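Local coordinates for protein glycoside Hydrolase (Bacteroides uniformis, PDB 5TA0) that probably cleaves beta-1,4 linkages of agarose-type glycans as a glycoside hydrolase, captured here in complex with neoagarooctaose, at residues A[202-207]-A[220-225]; A[208-213]-A[261-266]; A[243-248]-A[265-270]; A[145-150]-A[166-171]. All coordinates share one frame; numbering follows the deposited sequence.

Interaction 1 of 4, residues A[202-207]-A[220-225]; sequences NEPLWD and TKLFEF. With AAL (3,6-anhydro-alpha-L-galactopyranose), chain C; GAL (beta-D-galactopyranose), chain B; GAL (beta-D-galactopyranose), chain D; SO4 (sulfate ion), chain G.
NZ of Lys-221 donates to O4 of a sulfate ion at 2.8 Å and weakly to a second oxygen, O1. The sulfate probably comes from the crystallisation liquor. It lies beside helix 219-236, whose inner face packs on helix 204-210. Leu-222 points at that helix, and in the deposited conformer used here its CD2 meets CG of Pro-204 at 3.5 Å. It also touches CD2 of Leu-205, but a second conformer of Leu-222 makes the closeness of that pair doubtful. The other branch of Leu-205, CD1, reaches CZ of Phe-223 at 4.1 Å. Trp-206 extends to the glycan. Its CG is anti to the backbone N (chi1 176°), and one face of the indole lies under the anhydrogalactose, with C6 of AAL 3.4 Å above the plane. CH2 of Trp-206 runs on to C3 of the chain D galactose at 3.8 Å. With an alanine in place of Trp-206, the anhydrosugar would probably lose this platform and be free to shift. OE1 of Glu-203 is 2.8 Å from O2 of the chain B galactose and 3.3 Å from O4 of AAL, the oxygen linking the two sugars. OE2 of Glu-203 is hydrogen-bonded to ND1 of His-281. An Asn-Glu-Pro sequence after the fourth barrel strand, with Glu-203 facing a glycosidic oxygen, is consistent with the acid/base site of clan GH-A beta/alpha-barrel hydrolases.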
# COMPACT_ATOMS: atom_id res chain seq x y z
N ASN A 202 -1.76 14.80 -5.57
CA ASN A 202 -0.78 14.15 -4.71
C ASN A 202 -0.54 14.90 -3.38
O ASN A 202 -0.20 16.08 -3.40
CB ASN A 202 0.55 14.06 -5.46
CG ASN A 202 1.58 13.24 -4.73
OD1 ASN A 202 1.43 12.04 -4.58
ND2 ASN A 202 2.67 13.89 -4.29
N GLU A 203 -0.72 14.22 -2.24
CA GLU A 203 -0.32 14.73 -0.91
C GLU A 203 -0.71 16.19 -0.67
O GLU A 203 0.11 17.05 -0.33
CB GLU A 203 1.19 14.51 -0.73
CG GLU A 203 1.57 13.04 -0.81
CD GLU A 203 2.99 12.71 -0.42
OE1 GLU A 203 3.83 13.62 -0.42
OE2 GLU A 203 3.24 11.50 -0.18
N PRO A 204 -2.01 16.49 -0.80
CA PRO A 204 -2.43 17.88 -0.76
C PRO A 204 -2.35 18.57 0.58
O PRO A 204 -2.05 19.76 0.62
CB PRO A 204 -3.87 17.83 -1.29
CG PRO A 204 -4.36 16.45 -0.91
CD PRO A 204 -3.13 15.58 -1.13
N LEU A 205 -2.67 17.87 1.67
CA LEU A 205 -2.61 18.47 3.00
C LEU A 205 -1.20 18.70 3.48
O LEU A 205 -1.00 19.60 4.29
CB LEU A 205 -3.45 17.72 4.03
CG LEU A 205 -4.96 17.76 3.72
CD1 LEU A 205 -5.73 17.05 4.83
CD2 LEU A 205 -5.51 19.18 3.53
N TRP A 206 -0.23 17.97 2.95
CA TRP A 206 1.16 18.32 3.18
C TRP A 206 1.41 19.77 2.72
O TRP A 206 1.93 20.59 3.48
CB TRP A 206 2.12 17.35 2.49
CG TRP A 206 3.55 17.76 2.64
CD1 TRP A 206 4.34 18.29 1.69
CD2 TRP A 206 4.33 17.73 3.85
NE1 TRP A 206 5.58 18.60 2.21
CE2 TRP A 206 5.59 18.28 3.54
CE3 TRP A 206 4.07 17.34 5.17
CZ2 TRP A 206 6.61 18.41 4.51
CZ3 TRP A 206 5.09 17.46 6.12
CH2 TRP A 206 6.33 17.99 5.78
N ASP A 207 1.03 20.09 1.48
CA ASP A 207 1.24 21.47 1.00
C ASP A 207 0.31 22.49 1.64
O ASP A 207 0.72 23.63 1.90
CB ASP A 207 1.11 21.52 -0.53
CG ASP A 207 2.40 21.23 -1.24
OD1 ASP A 207 3.09 22.19 -1.62
OD2 ASP A 207 2.73 20.08 -1.46
N THR A 220 -11.47 21.33 4.52
CA THR A 220 -12.66 20.81 3.87
C THR A 220 -12.85 21.32 2.42
O THR A 220 -13.47 20.64 1.60
CB THR A 220 -13.93 20.99 4.70
OG1 THR A 220 -14.24 22.36 4.90
CG2 THR A 220 -13.81 20.31 6.05
N LYS A 221 -12.33 22.50 2.11
CA LYS A 221 -12.36 22.99 0.74
C LYS A 221 -11.62 22.02 -0.20
O LYS A 221 -12.07 21.80 -1.32
CB LYS A 221 -11.75 24.38 0.68
CG LYS A 221 -11.88 25.09 -0.65
CD LYS A 221 -11.20 26.45 -0.60
CE LYS A 221 -11.57 27.33 -1.77
NZ LYS A 221 -10.64 28.49 -1.91
N LEU A 222 -10.50 21.48 0.24
CA LEU A 222 -9.78 20.48 -0.54
C LEU A 222 -10.64 19.23 -0.76
O LEU A 222 -10.67 18.65 -1.85
CB LEU A 222 -8.48 20.10 0.16
CG LEU A 222 -7.87 18.80 -0.36
CD1 LEU A 222 -7.17 19.03 -1.69
CD2 LEU A 222 -6.93 18.26 0.69
N PHE A 223 -11.38 18.83 0.27
CA PHE A 223 -12.27 17.68 0.10
C PHE A 223 -13.39 17.95 -0.91
O PHE A 223 -13.69 17.09 -1.76
CB PHE A 223 -12.77 17.20 1.48
CG PHE A 223 -11.68 16.83 2.42
CD1 PHE A 223 -10.44 16.36 1.97
CD2 PHE A 223 -11.86 16.95 3.80
CE1 PHE A 223 -9.45 16.02 2.85
CE2 PHE A 223 -10.86 16.60 4.68
CZ PHE A 223 -9.64 16.13 4.21
N GLU A 224 -14.01 19.14 -0.82
CA GLU A 224 -15.03 19.57 -1.79
C GLU A 224 -14.43 19.53 -3.19
O GLU A 224 -15.07 19.04 -4.12
CB GLU A 224 -15.58 21.00 -1.51
CG GLU A 224 -16.63 21.12 -0.39
CD GLU A 224 -17.19 22.54 -0.15
OE1 GLU A 224 -17.17 23.38 -1.08
OE2 GLU A 224 -17.58 22.78 0.99
N PHE A 225 -13.21 20.06 -3.34
CA PHE A 225 -12.48 20.06 -4.62
C PHE A 225 -12.45 18.68 -5.25
O PHE A 225 -12.60 18.55 -6.46
CB PHE A 225 -11.09 20.63 -4.34
CG PHE A 225 -10.09 20.57 -5.47
CD1 PHE A 225 -10.01 21.60 -6.39
CD2 PHE A 225 -9.13 19.57 -5.52
CE1 PHE A 225 -9.04 21.59 -7.37
CE2 PHE A 225 -8.16 19.58 -6.49
CZ PHE A 225 -8.11 20.59 -7.42
C1 AAL C . 8.56 15.18 3.43
C2 AAL C . 9.33 15.51 2.15
C3 AAL C . 8.39 15.33 0.98
C4 AAL C . 7.88 13.92 0.90
C5 AAL C . 6.93 13.95 2.07
C6 AAL C . 6.20 15.25 1.82
O2 AAL C . 10.46 14.64 1.99
O3 AAL C . 7.20 16.10 1.22
O4 AAL C . 7.14 13.77 -0.29
O5 AAL C . 7.73 14.02 3.25
C1 GAL B . 7.68 12.78 -1.17
C2 GAL B . 6.77 12.86 -2.38
C3 GAL B . 7.35 12.25 -3.64
C4 GAL B . 8.86 12.44 -3.76
C5 GAL B . 9.58 12.16 -2.47
C6 GAL B . 11.11 12.37 -2.52
O2 GAL B . 5.56 12.16 -2.10
O3 GAL B . 6.68 12.97 -4.69
O4 GAL B . 9.10 13.80 -4.16
O5 GAL B . 9.04 13.07 -1.52
O6 GAL B . 11.78 11.49 -3.44
C1 GAL D . 10.20 15.99 7.97
C2 GAL D . 10.46 15.63 6.53
C3 GAL D . 9.15 15.47 5.75
C4 GAL D . 8.19 14.56 6.49
C5 GAL D . 8.01 15.06 7.92
C6 GAL D . 7.00 14.23 8.68
O1 GAL D . 11.41 16.02 8.75
O2 GAL D . 11.22 16.64 5.88
O3 GAL D . 9.53 14.97 4.46
O4 GAL D . 8.69 13.21 6.53
O5 GAL D . 9.29 15.04 8.55
O6 GAL D . 6.83 14.75 10.00
S SO4 G . -8.84 29.00 1.08
O1 SO4 G . -8.31 27.88 0.22
O2 SO4 G . -9.13 28.46 2.44
O3 SO4 G . -7.83 30.11 1.18
O4 SO4 G . -10.15 29.55 0.59

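Interaction 2 of 4, residues A[208-213]-A[261-266]; sequences IYDKPK and NARWKQ
A two-pronged salt bridge joins the end of helix 204-210, which follows the fourth strand of the beta/alpha barrel, to the break between helices 258-262 and 264-271. Arg-263 meets Asp-210 end-on. NH1 gives a bond of 2.7 Å to OD2, and NH2 one of 2.9 Å to OD1. Both are almost straight, at 178°. Each oxygen uses its syn lone pair, and the two flat groups lie within 2° of one plane. The pairing therefore fixes the turn of both groups. Arg-263 gets there with a chain extended from CG to NE. CD1 of Tyr-209 lies 3.7 Å from NH2 of Arg-263, its ring steeply inclined to the guanidinium. An asparagine at Asp-210 is likely to leave the arginine charge without its mate and one guanidinium nitrogen without an acceptor. Behind the arginine, NE2 of Gln-266 binds O of Asn-261 at 2.9 Å, linking the two short helices across the break. Arg-259 lies near too, but its ion pair with Asp-210 is long and weak. Around the bridge, Arg-263 rests on Leu-205 of helix 204-210, Tyr-209 touches Ile-219 of helix 219-236, and Trp-264 stacks on Tyr-245 of strand 242-247.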
# COMPACT_ATOMS: atom_id res chain seq x y z
N ILE A 208 -0.95 22.14 1.86
CA ILE A 208 -1.95 23.08 2.37
C ILE A 208 -1.72 23.41 3.85
O ILE A 208 -1.92 24.57 4.25
CB ILE A 208 -3.39 22.55 2.15
CG1 ILE A 208 -3.73 22.69 0.68
CG2 ILE A 208 -4.44 23.22 3.04
CD1 ILE A 208 -4.95 21.89 0.25
N TYR A 209 -1.36 22.41 4.64
CA TYR A 209 -1.43 22.53 6.10
C TYR A 209 -0.17 22.22 6.86
O TYR A 209 0.12 22.91 7.84
CB TYR A 209 -2.57 21.66 6.66
CG TYR A 209 -3.19 22.33 7.83
CD1 TYR A 209 -2.70 22.15 9.13
CD2 TYR A 209 -4.22 23.24 7.63
CE1 TYR A 209 -3.26 22.84 10.20
CE2 TYR A 209 -4.79 23.91 8.68
CZ TYR A 209 -4.31 23.72 9.94
OH TYR A 209 -4.93 24.42 10.94
N ASP A 210 0.56 21.17 6.47
CA ASP A 210 1.58 20.58 7.36
C ASP A 210 3.01 20.94 7.08
O ASP A 210 3.83 20.89 8.01
CB ASP A 210 1.42 19.05 7.39
CG ASP A 210 0.05 18.64 7.83
OD1 ASP A 210 -0.51 19.26 8.75
OD2 ASP A 210 -0.50 17.66 7.27
N LYS A 211 3.37 21.23 5.84
CA LYS A 211 4.77 21.53 5.53
C LYS A 211 5.20 22.83 6.20
O LYS A 211 4.38 23.65 6.57
CB LYS A 211 5.01 21.63 4.02
CG LYS A 211 4.39 22.85 3.33
CD LYS A 211 4.81 22.90 1.88
CE LYS A 211 4.24 24.15 1.25
NZ LYS A 211 4.58 24.24 -0.20
N PRO A 212 6.53 23.04 6.31
CA PRO A 212 6.99 24.32 6.81
C PRO A 212 6.44 25.47 5.97
O PRO A 212 6.42 25.38 4.76
CB PRO A 212 8.52 24.20 6.65
CG PRO A 212 8.77 22.74 6.83
CD PRO A 212 7.64 22.10 6.08
N LYS A 213 5.96 26.51 6.64
CA LYS A 213 5.41 27.71 5.96
C LYS A 213 4.15 27.42 5.12
O LYS A 213 3.80 28.18 4.22
CB LYS A 213 6.46 28.41 5.10
CG LYS A 213 7.83 28.61 5.77
CD LYS A 213 7.98 29.98 6.40
CE LYS A 213 8.40 31.04 5.39
NZ LYS A 213 8.53 32.39 6.02
N ASN A 261 -10.79 13.26 12.99
CA ASN A 261 -12.05 13.97 12.90
C ASN A 261 -12.05 15.12 11.91
O ASN A 261 -13.07 15.36 11.27
CB ASN A 261 -12.50 14.47 14.27
CG ASN A 261 -13.02 13.38 15.15
OD1 ASN A 261 -13.60 12.40 14.70
ND2 ASN A 261 -12.83 13.56 16.45
N ALA A 262 -10.90 15.79 11.76
CA ALA A 262 -10.79 16.94 10.85
C ALA A 262 -10.49 16.58 9.40
O ALA A 262 -10.72 17.39 8.51
CB ALA A 262 -9.70 17.87 11.35
N ARG A 263 -9.95 15.37 9.17
CA ARG A 263 -9.38 15.01 7.88
C ARG A 263 -10.13 13.82 7.27
O ARG A 263 -11.16 14.05 6.63
CB ARG A 263 -7.87 14.83 8.00
CG ARG A 263 -7.17 16.10 8.45
CD ARG A 263 -5.69 15.91 8.42
NE ARG A 263 -5.01 17.05 9.01
CZ ARG A 263 -3.77 17.43 8.71
NH1 ARG A 263 -3.07 16.84 7.76
NH2 ARG A 263 -3.24 18.47 9.34
N TRP A 264 -9.68 12.59 7.47
CA TRP A 264 -10.35 11.43 6.85
C TRP A 264 -11.85 11.32 7.15
O TRP A 264 -12.64 10.98 6.26
CB TRP A 264 -9.60 10.10 7.09
CG TRP A 264 -8.68 9.82 5.93
CD1 TRP A 264 -7.37 10.18 5.82
CD2 TRP A 264 -9.05 9.26 4.68
NE1 TRP A 264 -6.88 9.81 4.58
CE2 TRP A 264 -7.90 9.26 3.86
CE3 TRP A 264 -10.24 8.70 4.19
CZ2 TRP A 264 -7.93 8.81 2.55
CZ3 TRP A 264 -10.25 8.24 2.89
CH2 TRP A 264 -9.10 8.29 2.09
N LYS A 265 -12.26 11.62 8.39
CA LYS A 265 -13.70 11.61 8.68
C LYS A 265 -14.45 12.57 7.75
O LYS A 265 -15.48 12.22 7.17
CB LYS A 265 -13.96 11.95 10.16
CG LYS A 265 -15.42 11.85 10.60
CD LYS A 265 -16.05 13.25 10.63
CE LYS A 265 -17.32 13.43 11.47
NZ LYS A 265 -18.55 12.81 10.96
N GLN A 266 -13.96 13.81 7.64
CA GLN A 266 -14.57 14.81 6.78
C GLN A 266 -14.49 14.47 5.32
O GLN A 266 -15.43 14.75 4.57
CB GLN A 266 -13.94 16.20 7.02
CG GLN A 266 -14.03 16.73 8.45
CD GLN A 266 -15.44 16.77 8.99
OE1 GLN A 266 -16.40 17.09 8.27
NE2 GLN A 266 -15.59 16.41 10.25

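Interaction 3 of 4, residues A[243-248]-A[265-270]; sequences GGYCTA and KQFIDI
Tyr-245 presents its ring edge to the face of Phe-267. The centroids are 5.4 Å apart and the planes stand at 75°, a T-shaped pair. The touching atom is CD2 of Tyr-245, 3.8 Å from CG of Phe-267 and offset toward the rim of that ring. CB of Tyr-245 sits more squarely over the same face, 4.1 Å from the centroid and 14° off the normal, which makes a CH-pi contact. Phe-267 thus receives both the start and the ring edge of the tyrosine. Its CG is anti to the backbone N (chi1 179°), which carries the ring out from helix 264-271 to the strand. There CE2 of Phe-267 lies 3.4 Å from O of Gly-244. A side chain on Gly-244 would be crowded against CZ of Phe-267, which is consistent with a glycine here. The peptide between Gly-244 and Tyr-245 is cis, which sets where the tyrosine leaves strand 242-247. In the next shell, OG1 of Thr-247 lies 3.1 Å above the centre of the Tyr-245 ring, and Trp-264 binds that hydroxyl. Phe-223 and His-226 of helix 219-236 also meet Phe-267. The contact between strand and helix itself rests on aromatic surface and backbone, with the tyrosine's ring edge, its CB and the glycine carbonyl all meeting one phenylalanine.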
# COMPACT_ATOMS: atom_id res chain seq x y z
N GLY A 243 -10.18 8.94 -7.54
CA GLY A 243 -9.98 8.70 -6.13
C GLY A 243 -9.19 9.79 -5.42
O GLY A 243 -8.61 10.68 -6.03
N GLY A 244 -9.16 9.66 -4.09
CA GLY A 244 -8.48 10.63 -3.23
C GLY A 244 -8.39 10.13 -1.81
O GLY A 244 -8.87 9.03 -1.51
N TYR A 245 -7.78 10.89 -0.90
CA TYR A 245 -7.15 12.18 -1.18
C TYR A 245 -5.64 12.11 -1.30
O TYR A 245 -5.00 13.14 -1.39
CB TYR A 245 -7.61 13.29 -0.22
CG TYR A 245 -7.15 13.26 1.23
CD1 TYR A 245 -5.93 13.81 1.61
CD2 TYR A 245 -7.97 12.75 2.23
CE1 TYR A 245 -5.55 13.85 2.96
CE2 TYR A 245 -7.59 12.78 3.56
CZ TYR A 245 -6.39 13.35 3.92
OH TYR A 245 -6.05 13.38 5.25
N CYS A 246 -5.09 10.89 -1.37
CA CYS A 246 -3.67 10.63 -1.63
C CYS A 246 -2.81 11.18 -0.50
O CYS A 246 -1.91 11.98 -0.69
CB CYS A 246 -3.28 11.16 -3.01
SG CYS A 246 -1.72 10.57 -3.64
N THR A 247 -3.15 10.73 0.70
CA THR A 247 -2.63 11.28 1.95
C THR A 247 -1.15 11.00 2.17
O THR A 247 -0.73 9.86 2.17
CB THR A 247 -3.43 10.65 3.10
OG1 THR A 247 -4.84 10.74 2.77
CG2 THR A 247 -3.13 11.31 4.44
N ALA A 248 -0.36 12.03 2.45
CA ALA A 248 1.07 11.88 2.74
C ALA A 248 1.34 11.09 4.00
O ALA A 248 2.23 10.21 3.99
CB ALA A 248 1.75 13.24 2.82
N LYS A 265 -12.26 11.62 8.39
CA LYS A 265 -13.70 11.61 8.68
C LYS A 265 -14.45 12.57 7.75
O LYS A 265 -15.48 12.22 7.17
CB LYS A 265 -13.96 11.95 10.16
CG LYS A 265 -15.42 11.85 10.60
CD LYS A 265 -16.05 13.25 10.63
CE LYS A 265 -17.32 13.43 11.47
NZ LYS A 265 -18.55 12.81 10.96
N GLN A 266 -13.96 13.81 7.64
CA GLN A 266 -14.57 14.81 6.78
C GLN A 266 -14.49 14.47 5.32
O GLN A 266 -15.43 14.75 4.57
CB GLN A 266 -13.94 16.20 7.02
CG GLN A 266 -14.03 16.73 8.45
CD GLN A 266 -15.44 16.77 8.99
OE1 GLN A 266 -16.40 17.09 8.27
NE2 GLN A 266 -15.59 16.41 10.25
N PHE A 267 -13.37 13.89 4.87
CA PHE A 267 -13.26 13.51 3.47
C PHE A 267 -14.31 12.44 3.10
O PHE A 267 -15.00 12.56 2.09
CB PHE A 267 -11.87 13.00 3.15
CG PHE A 267 -11.70 12.58 1.71
CD1 PHE A 267 -11.79 13.47 0.67
CD2 PHE A 267 -11.43 11.25 1.40
CE1 PHE A 267 -11.59 13.09 -0.65
CE2 PHE A 267 -11.27 10.85 0.08
CZ PHE A 267 -11.34 11.75 -0.94
N ILE A 268 -14.49 11.45 3.98
CA ILE A 268 -15.51 10.44 3.75
C ILE A 268 -16.89 11.11 3.74
O ILE A 268 -17.70 10.80 2.86
CB ILE A 268 -15.39 9.30 4.78
CG1 ILE A 268 -14.09 8.50 4.49
CG2 ILE A 268 -16.62 8.41 4.81
CD1 ILE A 268 -13.68 7.54 5.59
N ASP A 269 -17.14 12.01 4.70
CA ASP A 269 -18.46 12.65 4.78
C ASP A 269 -18.77 13.55 3.59
O ASP A 269 -19.91 13.63 3.16
CB ASP A 269 -18.56 13.51 6.04
CG ASP A 269 -18.65 12.70 7.32
OD1 ASP A 269 -18.80 11.46 7.29
OD2 ASP A 269 -18.54 13.31 8.40
N ILE A 270 -17.76 14.22 3.06
CA ILE A 270 -17.94 15.21 1.99
C ILE A 270 -17.88 14.61 0.60
O ILE A 270 -18.76 14.87 -0.23
CB ILE A 270 -16.90 16.33 2.12
CG1 ILE A 270 -17.18 17.16 3.38
CG2 ILE A 270 -16.88 17.25 0.91
CD1 ILE A 270 -15.97 17.98 3.80

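Interaction 4 of 4, residues A[145-150]-A[166-171]; sequences FYPDGT and EPFGTA
This is an aromatic and proline contact between two ends of one long loop, which runs from the third barrel strand, 134-140, to helix 170-183. Phe-168 turns its edge to the face of Tyr-146 in an offset T-shaped pair. The centroids are 5.6 Å apart and the planes stand at 79°. CE2 of Phe-168 is the leading atom, 3.8 Å from CZ of Tyr-146. CZ of Phe-168 also meets CG of Pro-147 at 3.6 Å, so one ring touches two consecutive residues. Turns hold both sides in shape. Pro-147 centres an inverse gamma turn. Asp-148 closes an Asx turn, its OD2 taking OG1 of Thr-150 at 2.6 Å and N of Thr-150 at 3.0 Å from the same face of the carboxylate. Opposite, Pro-167 to Thr-170 form a type II turn with Gly-169 at its third position, where the backbone angles call for glycine (phi 97°). O of Pro-167 accepts from both N and OG1 of Thr-170, the latter at 2.7 Å. Gly-169 stands at the N-cap position of helix 170-183. Helix 219-236 flanks the pair: Phe-225 meets Tyr-146 edge-to-face and touches Pro-147, and Lys-221 makes a cation-pi contact with Phe-168.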
# COMPACT_ATOMS: atom_id res chain seq x y z
N PHE A 145 -1.77 22.66 -10.06
CA PHE A 145 -3.14 22.10 -10.21
C PHE A 145 -4.11 22.60 -9.14
O PHE A 145 -5.26 22.90 -9.45
CB PHE A 145 -3.06 20.56 -10.21
CG PHE A 145 -4.38 19.87 -10.48
CD1 PHE A 145 -4.97 19.93 -11.72
CD2 PHE A 145 -5.02 19.17 -9.48
CE1 PHE A 145 -6.17 19.26 -11.97
CE2 PHE A 145 -6.22 18.51 -9.73
CZ PHE A 145 -6.79 18.56 -10.97
N TYR A 146 -3.68 22.67 -7.87
CA TYR A 146 -4.56 23.17 -6.82
C TYR A 146 -4.69 24.69 -6.99
O TYR A 146 -3.69 25.37 -7.06
CB TYR A 146 -4.06 22.89 -5.42
CG TYR A 146 -5.10 23.10 -4.36
CD1 TYR A 146 -6.23 22.30 -4.30
CD2 TYR A 146 -5.00 24.12 -3.41
CE1 TYR A 146 -7.20 22.47 -3.32
CE2 TYR A 146 -5.97 24.27 -2.42
CZ TYR A 146 -7.06 23.44 -2.39
OH TYR A 146 -8.04 23.57 -1.43
N PRO A 147 -5.92 25.20 -7.12
CA PRO A 147 -6.07 26.60 -7.54
C PRO A 147 -5.96 27.57 -6.37
O PRO A 147 -6.97 28.05 -5.86
CB PRO A 147 -7.43 26.60 -8.25
CG PRO A 147 -8.19 25.50 -7.61
CD PRO A 147 -7.20 24.46 -7.19
N ASP A 148 -4.72 27.82 -5.95
CA ASP A 148 -4.38 28.72 -4.84
C ASP A 148 -3.75 30.03 -5.32
O ASP A 148 -3.18 30.76 -4.53
CB ASP A 148 -3.45 28.02 -3.85
CG ASP A 148 -2.11 27.64 -4.45
OD1 ASP A 148 -1.31 26.97 -3.76
OD2 ASP A 148 -1.83 27.95 -5.63
N GLY A 149 -3.84 30.31 -6.62
CA GLY A 149 -3.23 31.51 -7.20
C GLY A 149 -1.85 31.26 -7.81
O GLY A 149 -1.28 32.18 -8.39
N THR A 150 -1.29 30.07 -7.70
CA THR A 150 0.04 29.80 -8.28
C THR A 150 -0.04 29.86 -9.80
O THR A 150 -0.87 29.18 -10.43
CB THR A 150 0.57 28.43 -7.87
OG1 THR A 150 0.63 28.35 -6.44
CG2 THR A 150 1.98 28.19 -8.44
N GLU A 166 -19.80 27.64 -11.05
CA GLU A 166 -18.37 27.32 -11.17
C GLU A 166 -17.82 26.98 -9.78
O GLU A 166 -17.14 27.79 -9.16
CB GLU A 166 -17.60 28.47 -11.81
CG GLU A 166 -16.19 28.08 -12.22
CD GLU A 166 -15.35 29.22 -12.73
OE1 GLU A 166 -15.89 30.19 -13.28
OE2 GLU A 166 -14.11 29.16 -12.58
N PRO A 167 -18.13 25.77 -9.30
CA PRO A 167 -17.62 25.38 -7.99
C PRO A 167 -16.11 25.27 -7.98
O PRO A 167 -15.49 25.04 -9.03
CB PRO A 167 -18.28 24.01 -7.72
CG PRO A 167 -18.73 23.55 -9.03
CD PRO A 167 -19.07 24.77 -9.83
N PHE A 168 -15.53 25.44 -6.81
CA PHE A 168 -14.07 25.44 -6.66
C PHE A 168 -13.42 24.22 -7.28
O PHE A 168 -13.74 23.09 -6.95
CB PHE A 168 -13.73 25.50 -5.19
CG PHE A 168 -12.27 25.62 -4.92
CD1 PHE A 168 -11.60 26.79 -5.23
CD2 PHE A 168 -11.56 24.58 -4.31
CE1 PHE A 168 -10.27 26.92 -4.96
CE2 PHE A 168 -10.22 24.71 -4.05
CZ PHE A 168 -9.58 25.88 -4.36
N GLY A 169 -12.50 24.46 -8.21
CA GLY A 169 -11.84 23.41 -8.97
C GLY A 169 -12.40 23.12 -10.35
O GLY A 169 -11.90 22.22 -11.03
N THR A 170 -13.43 23.84 -10.79
CA THR A 170 -14.02 23.59 -12.11
C THR A 170 -12.95 23.64 -13.21
O THR A 170 -12.87 22.72 -14.03
CB THR A 170 -15.18 24.55 -12.39
OG1 THR A 170 -16.26 24.24 -11.48
CG2 THR A 170 -15.66 24.47 -13.80
N ALA A 171 -12.12 24.68 -13.22
CA ALA A 171 -11.12 24.82 -14.27
C ALA A 171 -10.04 23.75 -14.18
O ALA A 171 -9.63 23.18 -15.18
CB ALA A 171 -10.50 26.20 -14.27

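Along the chain, interaction 4 closes first, and interaction 1 closes before interaction 3 opens. The segments of interactions 1 and 2 alternate, and both use helix 204-210. Interactions 2 and 3 share Lys-265 and Gln-266 on helix 264-271. The centres of interactions 1, 2 and 3 lie about 8 to 10 Å apart. Interaction 4 is about 12 Å from interaction 1, reached through helix 219-236, and about 18 Å from interactions 2 and 3. All four belong to the parallel beta/alpha barrel. Together they tie helices and loops round its third to fifth strands, and interaction 1 reaches the bound glycan directly.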